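PDB 4YWF: AbyA5 from Verrucosispora maris, which catalyses acetate elimination in spirotetronate and spirotetramate biosynthesis, acting as an esterase-like lyase of the AB hydrolase superfamily. Local coordinates for residues Q62-G67 with T81-A86; P143-T148 with Y168-V173; R210-A215 with R232-V237; V243-T248 with P308-A313; L284-L289 with P312-T317. The protein carries 4 engineered substitutions. All coordinates share one frame; numbering follows the deposited sequence.

Contact 1: Q62-G67 with T81-A86; sequences QWIRAG and TFYNMA. Engineered in segment 81-86: Met85 (natural residue Leu).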
# COMPACT_ATOMS: atom_id res chain seq x y z
N GLN A 62 9.03 21.61 -8.01
CA GLN A 62 7.97 21.74 -9.03
C GLN A 62 6.62 21.14 -8.57
O GLN A 62 5.55 21.72 -8.76
CB GLN A 62 8.40 21.09 -10.37
CG GLN A 62 9.34 21.91 -11.26
CD GLN A 62 8.84 23.34 -11.53
OE1 GLN A 62 9.62 24.27 -11.68
NE2 GLN A 62 7.54 23.51 -11.57
N TRP A 63 6.67 19.95 -8.00
CA TRP A 63 5.48 19.32 -7.46
C TRP A 63 4.88 20.11 -6.29
O TRP A 63 3.67 20.26 -6.26
CB TRP A 63 5.77 17.87 -7.10
CG TRP A 63 5.91 17.10 -8.31
CD1 TRP A 63 7.05 16.52 -8.84
CD2 TRP A 63 4.87 16.88 -9.26
NE1 TRP A 63 6.75 15.94 -10.06
CE2 TRP A 63 5.41 16.15 -10.32
CE3 TRP A 63 3.53 17.26 -9.31
CZ2 TRP A 63 4.65 15.78 -11.39
CZ3 TRP A 63 2.79 16.88 -10.34
CH2 TRP A 63 3.34 16.17 -11.39
N ILE A 64 5.71 20.64 -5.40
CA ILE A 64 5.24 21.58 -4.36
C ILE A 64 4.48 22.82 -4.95
O ILE A 64 3.41 23.19 -4.44
CB ILE A 64 6.34 21.96 -3.35
CG1 ILE A 64 6.78 20.74 -2.45
CG2 ILE A 64 5.89 23.10 -2.46
CD1 ILE A 64 7.99 21.04 -1.54
N ARG A 65 5.05 23.45 -5.97
CA ARG A 65 4.44 24.63 -6.57
C ARG A 65 3.12 24.28 -7.20
O ARG A 65 2.19 25.02 -7.06
CB ARG A 65 5.36 25.23 -7.65
N ALA A 66 3.04 23.12 -7.84
CA ALA A 66 1.79 22.61 -8.41
C ALA A 66 0.78 22.34 -7.33
O ALA A 66 -0.38 22.71 -7.46
CB ALA A 66 2.05 21.31 -9.19
N GLY A 67 1.23 21.67 -6.29
CA GLY A 67 0.42 21.51 -5.10
C GLY A 67 -0.13 22.82 -4.55
O GLY A 67 -1.29 22.87 -4.15
N THR A 81 -2.58 15.06 -3.87
CA THR A 81 -1.84 14.28 -4.85
C THR A 81 -0.51 14.93 -5.19
O THR A 81 0.51 14.25 -5.28
CB THR A 81 -2.67 14.15 -6.16
OG1 THR A 81 -3.96 13.61 -5.84
CG2 THR A 81 -1.96 13.25 -7.16
N PHE A 82 -0.51 16.25 -5.45
CA PHE A 82 0.70 16.90 -5.88
C PHE A 82 1.76 16.99 -4.80
O PHE A 82 2.86 16.71 -5.12
CB PHE A 82 0.50 18.26 -6.54
CG PHE A 82 -0.21 18.21 -7.85
CD1 PHE A 82 -0.31 17.03 -8.59
CD2 PHE A 82 -0.83 19.35 -8.33
CE1 PHE A 82 -1.00 17.01 -9.80
CE2 PHE A 82 -1.47 19.33 -9.55
CZ PHE A 82 -1.61 18.16 -10.26
N TYR A 83 1.42 17.29 -3.54
CA TYR A 83 2.37 17.20 -2.44
C TYR A 83 2.85 15.76 -2.28
O TYR A 83 4.01 15.53 -2.00
CB TYR A 83 1.77 17.74 -1.14
CG TYR A 83 1.42 19.21 -1.12
CD1 TYR A 83 2.23 20.17 -1.74
CD2 TYR A 83 0.29 19.67 -0.43
CE1 TYR A 83 1.92 21.54 -1.70
CE2 TYR A 83 -0.03 21.04 -0.39
CZ TYR A 83 0.80 21.95 -1.06
OH TYR A 83 0.51 23.26 -1.01
N ASN A 84 1.96 14.79 -2.45
CA ASN A 84 2.35 13.36 -2.41
C ASN A 84 3.48 13.08 -3.41
O ASN A 84 4.55 12.59 -3.04
CB ASN A 84 1.10 12.49 -2.67
CG ASN A 84 1.38 11.00 -2.66
OD1 ASN A 84 2.48 10.50 -2.34
ND2 ASN A 84 0.36 10.29 -2.91
N MSE A 85 3.26 13.48 -4.67
CA MSE A 85 4.27 13.28 -5.72
C MSE A 85 5.58 13.93 -5.34
O MSE A 85 6.64 13.36 -5.55
CB MSE A 85 3.82 13.85 -7.04
CG MSE A 85 2.70 13.04 -7.62
SE MSE A 85 3.46 11.23 -7.82
CE MSE A 85 2.51 10.25 -6.39
N ALA A 86 5.53 15.13 -4.78
CA ALA A 86 6.74 15.81 -4.35
C ALA A 86 7.65 15.02 -3.40
O ALA A 86 8.88 15.10 -3.46
CB ALA A 86 6.32 17.10 -3.69
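Gly67 packs on Tyr83 on the buried side of helices 59-72 and 76-87. With no side chain on Gly67, its CA can lie off-centre over the tyrosine ring, 4.2 Å from the centroid. The phenol ring leans back across the interface from a CB that points away from the partner helix, and its edge comes near the carbonyl oxygen of Ile64, with CE1 3.5 Å from Ile64 O. Its hydroxyl runs on to a hydrogen bond with Glu71. One turn further along, Ala86 fills the same seam: its CB touches Trp63 CB at 3.5 Å and also rests on CG1 of Ile64. Gly67, Tyr83 and Ala86 are buried, and helix 94-111 closes this side through Val106, Cys103 and Ala99.

The other side is looser and only partly shielded from solvent. Here Trp63, its CG beside the backbone N (chi1 -72°), lays its indole along the groove. CB of the engineered selenomethionine Met85 sits over one face, 4.2 Å from the centroid of the five-membered ring, while the rest of that side chain bends off. Phe82 meets the far end of the indole obliquely, the planes turned 51° apart and Phe82 CD1 3.6 Å from Trp63 CZ3. Ala66 CB adds a contact on the phenylalanine's other flank, 3.6 Å from Phe82 CD2.

No hydrogen bond crosses the interface. Gly67 and Ala86, one from each helix, sit at the close points and let the axes approach to 7.7 Å at 169°, the geometry of a close-packed antiparallel helical hairpin.

Contact 2: P143-T148 with Y168-V173; sequences PVLLMT and YGFAAV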
# COMPACT_ATOMS: atom_id res chain seq x y z
N PRO A 143 -17.65 -5.55 9.45
CA PRO A 143 -16.37 -6.12 9.03
C PRO A 143 -15.32 -5.10 8.71
O PRO A 143 -15.65 -4.04 8.22
CB PRO A 143 -16.71 -6.88 7.76
CG PRO A 143 -18.01 -6.31 7.29
CD PRO A 143 -18.75 -5.89 8.53
N VAL A 144 -14.06 -5.45 8.95
CA VAL A 144 -12.94 -4.53 8.73
C VAL A 144 -12.36 -4.67 7.30
O VAL A 144 -12.11 -5.78 6.82
CB VAL A 144 -11.80 -4.77 9.77
CG1 VAL A 144 -10.67 -3.83 9.51
CG2 VAL A 144 -12.25 -4.47 11.18
N LEU A 145 -12.17 -3.55 6.61
CA LEU A 145 -11.32 -3.56 5.42
C LEU A 145 -10.02 -2.84 5.71
O LEU A 145 -10.00 -1.61 5.94
CB LEU A 145 -12.01 -3.01 4.19
CG LEU A 145 -11.21 -2.98 2.90
CD1 LEU A 145 -10.78 -4.32 2.33
CD2 LEU A 145 -12.12 -2.33 1.89
N LEU A 146 -8.94 -3.63 5.80
CA LEU A 146 -7.66 -3.03 6.01
C LEU A 146 -6.97 -2.72 4.65
O LEU A 146 -6.82 -3.60 3.82
CB LEU A 146 -6.78 -3.93 6.86
CG LEU A 146 -7.12 -4.19 8.32
CD1 LEU A 146 -6.05 -5.02 8.93
CD2 LEU A 146 -7.30 -2.94 9.17
N MSE A 147 -6.52 -1.49 4.44
CA MSE A 147 -5.91 -1.12 3.15
C MSE A 147 -4.57 -0.58 3.31
O MSE A 147 -4.38 0.41 4.06
CB MSE A 147 -6.78 -0.11 2.46
CG MSE A 147 -6.27 0.09 1.03
SE MSE A 147 -7.73 0.70 -0.15
CE MSE A 147 -6.82 0.70 -1.92
N THR A 148 -3.63 -1.14 2.54
CA THR A 148 -2.26 -0.66 2.45
C THR A 148 -1.68 -0.79 1.04
O THR A 148 -2.05 -1.65 0.28
CB THR A 148 -1.31 -1.48 3.38
OG1 THR A 148 -1.36 -2.88 3.04
CG2 THR A 148 -1.70 -1.32 4.83
N TYR A 168 -20.03 0.55 1.36
CA TYR A 168 -20.19 -0.89 1.15
C TYR A 168 -20.32 -1.70 2.45
O TYR A 168 -20.34 -2.93 2.41
CB TYR A 168 -19.09 -1.42 0.29
CG TYR A 168 -19.21 -1.10 -1.20
CD1 TYR A 168 -20.24 -1.63 -1.96
CD2 TYR A 168 -18.25 -0.34 -1.85
CE1 TYR A 168 -20.34 -1.36 -3.33
CE2 TYR A 168 -18.33 -0.08 -3.21
CZ TYR A 168 -19.38 -0.59 -3.94
OH TYR A 168 -19.49 -0.34 -5.29
N GLY A 169 -20.45 -1.04 3.61
CA GLY A 169 -20.64 -1.76 4.89
C GLY A 169 -19.40 -2.09 5.75
O GLY A 169 -19.47 -2.74 6.79
N PHE A 170 -18.26 -1.59 5.36
CA PHE A 170 -17.02 -1.90 6.09
C PHE A 170 -16.69 -0.82 7.11
O PHE A 170 -16.97 0.37 6.89
CB PHE A 170 -15.85 -1.91 5.14
CG PHE A 170 -15.89 -3.03 4.13
CD1 PHE A 170 -15.63 -4.31 4.51
CD2 PHE A 170 -16.19 -2.76 2.82
CE1 PHE A 170 -15.65 -5.36 3.59
CE2 PHE A 170 -16.19 -3.79 1.87
CZ PHE A 170 -15.94 -5.10 2.27
N ALA A 171 -16.00 -1.25 8.15
CA ALA A 171 -15.07 -0.41 8.86
C ALA A 171 -13.72 -0.43 8.10
O ALA A 171 -12.99 -1.40 8.13
CB ALA A 171 -14.93 -0.92 10.27
N ALA A 172 -13.41 0.68 7.43
CA ALA A 172 -12.30 0.79 6.49
C ALA A 172 -11.17 1.57 7.16
O ALA A 172 -11.40 2.60 7.77
CB ALA A 172 -12.74 1.46 5.17
N VAL A 173 -9.97 1.00 7.12
CA VAL A 173 -8.81 1.60 7.75
C VAL A 173 -7.64 1.59 6.78
O VAL A 173 -7.17 0.51 6.34
CB VAL A 173 -8.36 0.82 8.95
CG1 VAL A 173 -7.12 1.45 9.54
CG2 VAL A 173 -9.48 0.73 9.99
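A parallel beta-alpha-beta unit of the alpha/beta hydrolase sheet pairs Pro143-Met147 with Phe170-Val173, helix 162-167 making the connection. Four backbone bonds zip the strands in alternation. Ala171 N gives to Pro143 O (2.8 Å) and Leu145 N to Ala171 O, so Ala171 is held through both its N-H and its carbonyl; Val173 N then gives to Leu145 O (2.9 Å) and Met147 N to Val173 O. Between these bonds, CA-H groups also approach the carbonyls, as where Val144 CA lies 3.2 Å from Ala171 O.

The side chains divide between the two faces. On one, Leu145 CB stands over the ring of Phe170, 4.2 Å from its centroid and offset toward the rim. With its CG beside the backbone N (chi1 -67°), the phenylalanine lies under the leucine while its edge reaches Pro143 O, CD1 being 3.7 Å from that oxygen. On the other face, Leu146 CD2 lies alongside Val173 CB at 3.9 Å, both chains pointing the same way. Cutting Phe170 back to an alanine removes the ring's own contacts with helix 337-351 and is likely to open a gap beneath Leu145.

That helix covers the Leu145-Phe170 face through Val348 and Leu349. Helix 194-201 packs against Val144 and Leu146 on the reverse, and strand 207-215 continues the sheet along the far edge of 143-148.

Contact 3: R210-A215 with R232-V237; sequences RAYAMA and RLRGIV. Engineered in segment 210-215: Met214 (natural residue Leu).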
# COMPACT_ATOMS: atom_id res chain seq x y z
N ARG A 210 -13.64 -10.42 11.66
CA ARG A 210 -13.79 -10.54 10.20
C ARG A 210 -13.09 -9.41 9.47
O ARG A 210 -13.72 -8.41 9.16
CB ARG A 210 -15.24 -10.53 9.78
CG ARG A 210 -16.12 -11.58 10.43
CD ARG A 210 -17.55 -11.36 10.00
NE ARG A 210 -17.59 -11.39 8.55
CZ ARG A 210 -18.40 -10.69 7.76
NH1 ARG A 210 -19.33 -9.91 8.26
NH2 ARG A 210 -18.28 -10.79 6.45
N ALA A 211 -11.80 -9.58 9.23
CA ALA A 211 -10.97 -8.57 8.55
C ALA A 211 -10.52 -9.04 7.16
O ALA A 211 -10.11 -10.21 6.97
CB ALA A 211 -9.73 -8.30 9.36
N TYR A 212 -10.52 -8.10 6.23
CA TYR A 212 -10.07 -8.34 4.83
C TYR A 212 -8.98 -7.34 4.53
O TYR A 212 -9.22 -6.17 4.74
CB TYR A 212 -11.27 -8.21 3.92
CG TYR A 212 -12.37 -9.16 4.39
CD1 TYR A 212 -12.41 -10.50 3.95
CD2 TYR A 212 -13.36 -8.74 5.33
CE1 TYR A 212 -13.39 -11.37 4.39
CE2 TYR A 212 -14.34 -9.60 5.78
CZ TYR A 212 -14.35 -10.92 5.32
OH TYR A 212 -15.33 -11.78 5.76
N ALA A 213 -7.75 -7.82 4.20
CA ALA A 213 -6.63 -6.96 3.80
C ALA A 213 -6.58 -6.74 2.29
O ALA A 213 -6.29 -7.66 1.48
CB ALA A 213 -5.29 -7.54 4.25
N MSE A 214 -6.89 -5.50 1.90
CA MSE A 214 -6.53 -4.98 0.61
C MSE A 214 -5.13 -4.47 0.68
O MSE A 214 -4.88 -3.27 0.87
CB MSE A 214 -7.49 -3.86 0.25
CG MSE A 214 -7.10 -3.26 -1.07
SE MSE A 214 -7.92 -4.23 -2.59
CE MSE A 214 -9.79 -3.57 -2.29
N ALA A 215 -4.20 -5.40 0.53
CA ALA A 215 -2.76 -5.10 0.80
C ALA A 215 -1.98 -5.24 -0.50
O ALA A 215 -1.60 -6.33 -0.92
CB ALA A 215 -2.25 -6.07 1.85
N ARG A 232 -7.80 -13.54 12.40
CA ARG A 232 -8.76 -12.52 12.13
C ARG A 232 -8.81 -12.16 10.63
O ARG A 232 -9.85 -11.74 10.12
CB ARG A 232 -8.54 -11.31 13.02
CG ARG A 232 -8.78 -11.62 14.50
CD ARG A 232 -7.49 -11.27 15.19
NE ARG A 232 -7.58 -10.02 15.82
CZ ARG A 232 -6.55 -9.25 16.20
NH1 ARG A 232 -5.29 -9.50 15.94
NH2 ARG A 232 -6.84 -8.19 16.91
N LEU A 233 -7.71 -12.36 9.96
CA LEU A 233 -7.65 -12.16 8.52
C LEU A 233 -8.40 -13.24 7.82
O LEU A 233 -7.92 -14.32 7.79
CB LEU A 233 -6.22 -12.12 7.97
CG LEU A 233 -5.31 -11.00 8.44
CD1 LEU A 233 -3.88 -11.17 7.92
CD2 LEU A 233 -5.94 -9.69 8.02
N ARG A 234 -9.51 -12.87 7.18
CA ARG A 234 -10.41 -13.78 6.49
C ARG A 234 -10.23 -13.76 4.95
O ARG A 234 -10.83 -14.55 4.24
CB ARG A 234 -11.86 -13.43 6.85
CG ARG A 234 -12.31 -13.65 8.32
CD ARG A 234 -11.66 -14.82 9.11
NE ARG A 234 -11.69 -16.14 8.48
CZ ARG A 234 -10.79 -17.13 8.70
NH1 ARG A 234 -10.92 -18.27 8.08
NH2 ARG A 234 -9.74 -17.00 9.55
N GLY A 235 -9.44 -12.82 4.45
CA GLY A 235 -9.09 -12.82 3.03
C GLY A 235 -8.08 -11.72 2.67
O GLY A 235 -7.85 -10.76 3.41
N ILE A 236 -7.47 -11.87 1.50
CA ILE A 236 -6.40 -11.01 1.06
C ILE A 236 -6.66 -10.70 -0.39
O ILE A 236 -7.02 -11.61 -1.16
CB ILE A 236 -5.01 -11.66 1.21
CG1 ILE A 236 -4.68 -11.87 2.68
CG2 ILE A 236 -3.92 -10.83 0.51
CD1 ILE A 236 -3.42 -12.73 2.85
N VAL A 237 -6.50 -9.43 -0.72
CA VAL A 237 -6.55 -8.96 -2.08
C VAL A 237 -5.31 -8.13 -2.30
O VAL A 237 -5.07 -7.18 -1.56
CB VAL A 237 -7.82 -8.10 -2.39
CG1 VAL A 237 -7.84 -7.77 -3.86
CG2 VAL A 237 -9.07 -8.84 -1.99
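Ala211 and Ala213 carry the first shell of bonds between two parallel strands. Ala211 N gives to Arg232 O (3.0 Å), and its own carbonyl receives Arg234 N at 2.7 Å in a nearly straight bond. Further along, Ala213 N gives to Gly235 O, Val237 N to Ala213 O (2.8 Å) and Ala215 N to Val237 O. Between the two alanines the second strand holds one residue more than the first. Arg234 and Gly235 thus form a beta bulge, with the psi of Arg234 turned to -8°, far from the extended value of a strand, and the buried Gly235 N is left without a partner.

Tyr212 leans over this irregularity. Its CE1 lies 3.6 Å from Arg234 CB, and the ring passes obliquely close to Gly235, where a CB would be tight. Arg210 NH2 steadies the phenol by donating to Tyr212 OH at 3.2 Å. Beyond it, the selenium of the engineered Met214 meets Val237 CG1 at 3.8 Å, the chain bent twice past CG.

Arg232 and Arg234 are held in turn by Asp200 and Glu230, and by Pro231 O. Helix 337-351 covers the Tyr212-Val237 face, helix 218-226 packs under Leu233 and Ile236, and strand 143-148 flanks 210-215.

Contact 4: V243-T248 with P308-A313; sequences VAAFFT and PPADPA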
# COMPACT_ATOMS: atom_id res chain seq x y z
N VAL A 243 6.94 -12.67 -3.59
CA VAL A 243 6.67 -13.95 -2.90
C VAL A 243 7.95 -14.72 -2.48
O VAL A 243 8.20 -14.86 -1.28
CB VAL A 243 5.82 -14.87 -3.76
CG1 VAL A 243 5.56 -16.15 -2.98
CG2 VAL A 243 4.54 -14.15 -4.19
N ALA A 244 8.75 -15.15 -3.44
CA ALA A 244 9.96 -15.91 -3.12
C ALA A 244 11.14 -15.52 -3.94
O ALA A 244 12.24 -15.20 -3.39
CB ALA A 244 9.69 -17.43 -3.29
N ALA A 245 10.97 -15.69 -5.24
CA ALA A 245 11.95 -15.29 -6.22
C ALA A 245 12.46 -13.84 -6.10
O ALA A 245 13.65 -13.58 -6.33
CB ALA A 245 11.45 -15.51 -7.62
N PHE A 246 11.57 -12.90 -5.77
CA PHE A 246 12.03 -11.54 -5.52
C PHE A 246 13.21 -11.51 -4.48
O PHE A 246 14.13 -10.74 -4.59
CB PHE A 246 10.87 -10.65 -5.07
CG PHE A 246 11.27 -9.24 -4.83
CD1 PHE A 246 11.44 -8.38 -5.87
CD2 PHE A 246 11.58 -8.80 -3.55
CE1 PHE A 246 11.89 -7.08 -5.67
CE2 PHE A 246 12.02 -7.51 -3.32
CZ PHE A 246 12.16 -6.64 -4.38
N PHE A 247 13.13 -12.36 -3.47
CA PHE A 247 13.98 -12.28 -2.34
C PHE A 247 15.24 -13.12 -2.57
O PHE A 247 16.20 -12.93 -1.88
CB PHE A 247 13.24 -12.77 -1.11
CG PHE A 247 12.07 -11.94 -0.75
CD1 PHE A 247 12.25 -10.71 -0.11
CD2 PHE A 247 10.75 -12.37 -1.02
CE1 PHE A 247 11.18 -9.91 0.25
CE2 PHE A 247 9.69 -11.55 -0.68
CZ PHE A 247 9.90 -10.32 -0.08
N THR A 248 15.22 -14.02 -3.53
CA THR A 248 16.28 -15.04 -3.71
C THR A 248 16.91 -15.06 -5.09
O THR A 248 17.96 -15.67 -5.27
CB THR A 248 15.74 -16.49 -3.48
OG1 THR A 248 14.81 -16.78 -4.51
CG2 THR A 248 15.04 -16.63 -2.08
N PRO A 308 9.25 -10.82 -10.18
CA PRO A 308 9.49 -11.88 -11.16
C PRO A 308 8.28 -12.80 -11.45
O PRO A 308 7.49 -13.14 -10.54
CB PRO A 308 10.66 -12.67 -10.58
CG PRO A 308 10.92 -12.11 -9.21
CD PRO A 308 9.85 -11.13 -8.87
N PRO A 309 8.13 -13.26 -12.69
CA PRO A 309 6.93 -14.07 -13.09
C PRO A 309 6.81 -15.35 -12.25
O PRO A 309 5.73 -15.83 -11.98
CB PRO A 309 7.17 -14.38 -14.61
CG PRO A 309 8.49 -13.74 -14.97
CD PRO A 309 9.17 -13.21 -13.74
N ALA A 310 7.93 -15.82 -11.73
CA ALA A 310 7.95 -16.98 -10.84
C ALA A 310 7.17 -16.75 -9.55
O ALA A 310 6.85 -17.69 -8.85
CB ALA A 310 9.40 -17.37 -10.50
N ASP A 311 6.92 -15.50 -9.17
CA ASP A 311 6.27 -15.28 -7.87
C ASP A 311 4.74 -15.53 -8.00
O ASP A 311 4.22 -16.41 -7.33
CB ASP A 311 6.71 -13.94 -7.31
CG ASP A 311 8.02 -14.02 -6.57
OD1 ASP A 311 8.48 -15.13 -6.18
OD2 ASP A 311 8.56 -12.98 -6.27
N PRO A 312 4.03 -14.86 -8.90
CA PRO A 312 2.64 -15.33 -9.05
C PRO A 312 2.42 -16.81 -9.47
O PRO A 312 1.42 -17.38 -9.08
CB PRO A 312 2.04 -14.41 -10.07
CG PRO A 312 3.11 -13.54 -10.62
CD PRO A 312 4.37 -13.75 -9.80
N ALA A 313 3.34 -17.37 -10.28
CA ALA A 313 3.39 -18.80 -10.67
C ALA A 313 3.41 -19.67 -9.43
O ALA A 313 2.72 -20.67 -9.37
CB ALA A 313 4.65 -19.11 -11.53
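Asp311 reaches across to the chain at Val243-Phe246 and meets it from CB to the carboxylate. Its CB lies against the isopropyl group of Val243, 3.8 Å from Val243 CG2, as the two side chains slide past each other in opposite directions. CG stands beside the aspartate's own backbone N (chi1 -84°), which carries the carboxylate into a curl of N-H groups. OD1 takes Ala244 N at 2.8 Å from above the carboxylate plane, and a weak, bent bond from Ala245 N. OD2 accepts two donors from opposite faces of that plane: Val243 N at 3.1 Å, almost perpendicular to it, and Phe246 N, also at 3.1 Å, on the syn side.

Apolar groups line the flanks. Ala245 CB touches Pro308 CG at 3.8 Å and, more loosely, Ala310 CB, while Pro308 CD comes to the edge of the Phe246 ring. The backbone N-H groups would probably favour the charged form of this buried carboxylate. With an asparagine in its place, an NH2 would stand where one acceptor is, and would probably face N-H groups left without their mate.

One aspartate carboxylate thus accepts backbone N-H groups from four successive residues, those of a loop end and of the first residues of a weakly bonded helix, and fastens the chain after strand 233-239 to the helix after strand 296-301 in the alpha/beta hydrolase fold.

Contact 5: L284-L289 with P312-T317; sequences LTPQDL and PAMLRT. Engineered in segment 312-317: Met314 (natural residue Leu).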
# COMPACT_ATOMS: atom_id res chain seq x y z
N LEU A 284 8.51 -16.45 1.06
CA LEU A 284 7.46 -17.41 1.35
C LEU A 284 7.75 -18.78 0.68
O LEU A 284 7.89 -18.90 -0.57
CB LEU A 284 6.10 -16.88 0.92
CG LEU A 284 5.67 -15.56 1.58
CD1 LEU A 284 4.54 -14.93 0.81
CD2 LEU A 284 5.24 -15.82 3.01
N THR A 285 7.82 -19.80 1.53
CA THR A 285 8.00 -21.19 1.09
C THR A 285 6.67 -21.92 0.71
O THR A 285 5.56 -21.54 1.16
CB THR A 285 8.63 -22.03 2.22
OG1 THR A 285 7.68 -22.18 3.26
CG2 THR A 285 9.88 -21.34 2.78
N PRO A 286 6.80 -23.04 -0.04
CA PRO A 286 5.61 -23.85 -0.37
C PRO A 286 4.73 -24.13 0.84
O PRO A 286 3.50 -23.99 0.75
CB PRO A 286 6.21 -25.17 -0.89
CG PRO A 286 7.50 -24.72 -1.53
CD PRO A 286 8.03 -23.64 -0.60
N GLN A 287 5.35 -24.44 1.98
CA GLN A 287 4.60 -24.65 3.26
C GLN A 287 3.99 -23.39 3.83
O GLN A 287 2.92 -23.44 4.40
CB GLN A 287 5.45 -25.25 4.37
N ASP A 288 4.68 -22.26 3.70
CA ASP A 288 4.07 -21.00 4.12
C ASP A 288 2.74 -20.82 3.40
O ASP A 288 1.72 -20.48 4.03
CB ASP A 288 5.00 -19.82 3.82
CG ASP A 288 6.25 -19.79 4.77
OD1 ASP A 288 6.14 -20.35 5.88
OD2 ASP A 288 7.32 -19.25 4.38
N LEU A 289 2.77 -21.07 2.08
CA LEU A 289 1.66 -20.79 1.16
C LEU A 289 0.55 -21.78 1.33
O LEU A 289 -0.58 -21.38 1.34
CB LEU A 289 2.13 -20.72 -0.30
CG LEU A 289 3.24 -19.68 -0.57
CD1 LEU A 289 3.67 -19.74 -2.01
CD2 LEU A 289 2.79 -18.27 -0.21
N PRO A 312 4.03 -14.86 -8.90
CA PRO A 312 2.64 -15.33 -9.05
C PRO A 312 2.42 -16.81 -9.47
O PRO A 312 1.42 -17.38 -9.08
CB PRO A 312 2.04 -14.41 -10.07
CG PRO A 312 3.11 -13.54 -10.62
CD PRO A 312 4.37 -13.75 -9.80
N ALA A 313 3.34 -17.37 -10.28
CA ALA A 313 3.39 -18.80 -10.67
C ALA A 313 3.41 -19.67 -9.43
O ALA A 313 2.72 -20.67 -9.37
CB ALA A 313 4.65 -19.11 -11.53
N MSE A 314 4.21 -19.25 -8.45
CA MSE A 314 4.33 -19.95 -7.20
C MSE A 314 3.04 -19.89 -6.42
O MSE A 314 2.62 -20.89 -5.79
CB MSE A 314 5.55 -19.47 -6.43
CG MSE A 314 5.70 -20.41 -5.26
SE MSE A 314 7.11 -19.81 -4.02
CE MSE A 314 6.83 -21.05 -2.50
N LEU A 315 2.36 -18.75 -6.44
CA LEU A 315 1.09 -18.67 -5.73
C LEU A 315 0.04 -19.54 -6.38
O LEU A 315 -0.74 -20.19 -5.66
CB LEU A 315 0.57 -17.25 -5.64
CG LEU A 315 1.42 -16.35 -4.75
CD1 LEU A 315 0.87 -14.95 -4.76
CD2 LEU A 315 1.48 -16.92 -3.35
N ARG A 316 0.03 -19.55 -7.71
CA ARG A 316 -0.86 -20.40 -8.47
C ARG A 316 -0.58 -21.84 -8.23
O ARG A 316 -1.49 -22.68 -8.40
CB ARG A 316 -0.69 -20.22 -9.95
CG ARG A 316 -1.27 -18.94 -10.50
CD ARG A 316 -1.12 -18.95 -12.01
NE ARG A 316 -0.79 -17.62 -12.34
CZ ARG A 316 0.31 -17.17 -12.89
NH1 ARG A 316 1.27 -17.92 -13.38
NH2 ARG A 316 0.38 -15.88 -12.97
N THR A 317 0.65 -22.18 -7.85
CA THR A 317 0.93 -23.57 -7.58
C THR A 317 0.47 -24.06 -6.20
O THR A 317 0.03 -25.27 -6.05
CB THR A 317 2.42 -23.88 -7.82
OG1 THR A 317 2.80 -23.37 -9.09
CG2 THR A 317 2.64 -25.33 -7.84
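Met314 CE presses on backbone as well as side-chain atoms, 3.1 Å from Leu284 O and 3.2 Å from Pro286 N. Met314 is an engineered selenomethionine, and its CE is also tighter than usual against two carbons, Pro286 CD and Leu289 CD1; with so many short approaches, the exact place of the methyl is doubtful. Its reach comes from a fully extended chain: CG is anti to the backbone N (chi1 -171°) and the later torsions stay near 180°, which drives the tip straight from helix 310-318 into the turn before helix 286-290. The Met314 side chain crosses that of Pro286 at about a right angle.

Leu289 flanks the methyl. Its CD1 comes to 3.5 Å from Met314 CE, and its CD2 packs on Leu315 CD2 at 3.7 Å, the two leucines also crossing near a right angle. Leu315 extends the apolar patch to Val243, Tyr298 and Phe322, so the inner side is buried while Pro286 lies exposed.

No hydrogen bond links the segments; the polar order lies within 284-289. Asp288 N gives to Thr285 OG1 (3.0 Å), and Thr285 N returns a straight bond to Asp288 OD2 (2.9 Å), approaching from above the carboxylate plane. OD2 also forms a salt bridge with Arg225 of helix 218-226. This reciprocal pair is a capping box, with Thr285 as N-cap, fixing the start of the short helix 286-290 that docks on helix 310-318.

Overall arrangement
From the N terminus, contact 1 closes first, a short hairpin of helices whose centre lies about 28 Å from that of contact 2. Contacts 2 and 3 then close two beta-alpha-beta loops in series. They join in one sheet, strands 143-148 and 207-215 being neighbours, with the backbone of Leu146 hydrogen-bonded to Tyr212 and Met214. Past strand 233-239 the chain enters contact 4, which spans about sixty residues. Contact 5 opens inside that loop, and both end on helix 310-318, sharing Pro312 and Ala313. There Val243 O probably accepts from Leu284 N, joining the two loops, before helices 245-248 and 286-290, that helix 310-318 holds.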